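Local structure of cytoplasmic protein (Cryptococcus neoformans var. grubii serotype A, 7LPO) at residues 561-565 / 677-681. The protein probably hydrolyses steryl beta-glucosides, as a sterylglucosidase of glycoside hydrolase family 5. Residues are numbered along the deposited sequence; the frame is centred on the assembly and turned at random.
Sequences DGPNC and PERID
Gly562 and Ile680 form a single antiparallel bridge, a hydrogen-bonded pair, joining the loop between helix 547-559 and strand 567-570 to strand 676-682, an edge strand of a four-stranded antiparallel sheet in the C-terminal beta domain. Ile680 N gives a fairly straight bond to Gly562 O (3.0 Å, 161°), whereas the return bond from Gly562 N to Ile680 O is bent and weak. Gly562 O also receives a CA-H contact from Arg679. Farther along, a water donates to both Pro563 O and Glu678 O and so links the two backbones beyond the bridge. Cys565 SG meets the end of Ile680 at CD1 (3.7 Å) and the Pro677 ring at CB (4.0 Å). The other Ile680 branch, CG2, lies against the carboxylate carbon CG of Asp561 (3.7 Å), whose oxygens are held by Arg39 and Arg667. Arg679 holds CG opposite the backbone N (chi1 -156°) and runs extended to NE, which brings one guanidinium face over Gly562 CA. Asp681 grips that group side-on, OD2 to NE (2.6 Å) and OD1 to NH2, fixing its rotation. The polar links are thus mainly backbone and water, while apolar packing and the guanidinium, its charge probably balanced by Asp681, join the probable TIM-barrel part to the C-terminal domain.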
# COMPACT_ATOMS: atom_id res chain seq x y z
N ASP A 561 17.86 -3.87 -2.69
CA ASP A 561 18.98 -4.74 -3.05
C ASP A 561 20.03 -4.65 -1.93
O ASP A 561 19.64 -4.71 -0.76
CB ASP A 561 19.49 -4.37 -4.44
CG ASP A 561 18.57 -4.81 -5.56
OD1 ASP A 561 17.61 -5.57 -5.29
OD2 ASP A 561 18.82 -4.41 -6.73
N GLY A 562 21.31 -4.47 -2.24
CA GLY A 562 22.32 -4.43 -1.21
C GLY A 562 22.27 -5.68 -0.36
O GLY A 562 22.04 -6.78 -0.86
N PRO A 563 22.48 -5.52 0.95
CA PRO A 563 22.33 -6.66 1.85
C PRO A 563 20.88 -6.98 2.19
O PRO A 563 20.64 -8.00 2.85
CB PRO A 563 23.09 -6.21 3.10
CG PRO A 563 22.87 -4.70 3.12
CD PRO A 563 22.92 -4.30 1.66
N ASN A 564 19.92 -6.14 1.78
CA ASN A 564 18.54 -6.36 2.17
C ASN A 564 17.91 -7.51 1.39
O ASN A 564 17.23 -8.35 1.97
CB ASN A 564 17.73 -5.07 1.98
CG ASN A 564 18.22 -3.94 2.89
OD1 ASN A 564 18.71 -4.19 3.99
ND2 ASN A 564 18.08 -2.71 2.43
N CYS A 565 18.12 -7.54 0.07
CA CYS A 565 17.62 -8.62 -0.79
C CYS A 565 16.13 -8.89 -0.55
O CYS A 565 15.70 -10.02 -0.32
CB CYS A 565 18.45 -9.89 -0.60
SG CYS A 565 20.18 -9.76 -1.14
N PRO A 677 20.33 -15.60 -0.07
CA PRO A 677 20.82 -14.37 -0.72
C PRO A 677 21.59 -13.53 0.27
O PRO A 677 21.11 -13.23 1.36
CB PRO A 677 19.53 -13.67 -1.19
CG PRO A 677 18.46 -14.72 -1.16
CD PRO A 677 18.86 -15.70 -0.08
N GLU A 678 22.80 -13.14 -0.12
CA GLU A 678 23.64 -12.31 0.74
C GLU A 678 23.73 -10.86 0.27
O GLU A 678 23.61 -9.94 1.09
CB GLU A 678 25.06 -12.90 0.84
CG GLU A 678 25.96 -12.13 1.79
CD GLU A 678 26.66 -13.02 2.79
OE1 GLU A 678 27.91 -13.09 2.74
OE2 GLU A 678 25.98 -13.64 3.63
N ARG A 679 23.94 -10.63 -1.02
CA ARG A 679 24.10 -9.26 -1.51
C ARG A 679 23.75 -9.18 -2.99
O ARG A 679 24.13 -10.04 -3.78
CB ARG A 679 25.54 -8.76 -1.30
CG ARG A 679 25.59 -7.25 -1.24
CD ARG A 679 26.96 -6.59 -1.30
NE ARG A 679 26.73 -5.22 -1.75
CZ ARG A 679 26.40 -4.20 -0.95
NH1 ARG A 679 26.29 -4.38 0.36
NH2 ARG A 679 26.17 -2.99 -1.47
N ILE A 680 23.04 -8.11 -3.36
CA ILE A 680 22.73 -7.82 -4.75
C ILE A 680 23.16 -6.40 -5.06
O ILE A 680 22.87 -5.47 -4.30
CB ILE A 680 21.23 -7.96 -5.06
CG1 ILE A 680 20.78 -9.41 -4.92
CG2 ILE A 680 20.94 -7.45 -6.47
CD1 ILE A 680 19.29 -9.53 -4.71
N ASP A 681 23.82 -6.22 -6.21
CA ASP A 681 24.24 -4.91 -6.68
C ASP A 681 23.97 -4.83 -8.17
O ASP A 681 24.35 -5.73 -8.93
CB ASP A 681 25.72 -4.65 -6.40
CG ASP A 681 26.02 -4.43 -4.93
OD1 ASP A 681 25.50 -3.47 -4.34
OD2 ASP A 681 26.80 -5.23 -4.36
O HOH W 1 22.48 -10.12 3.64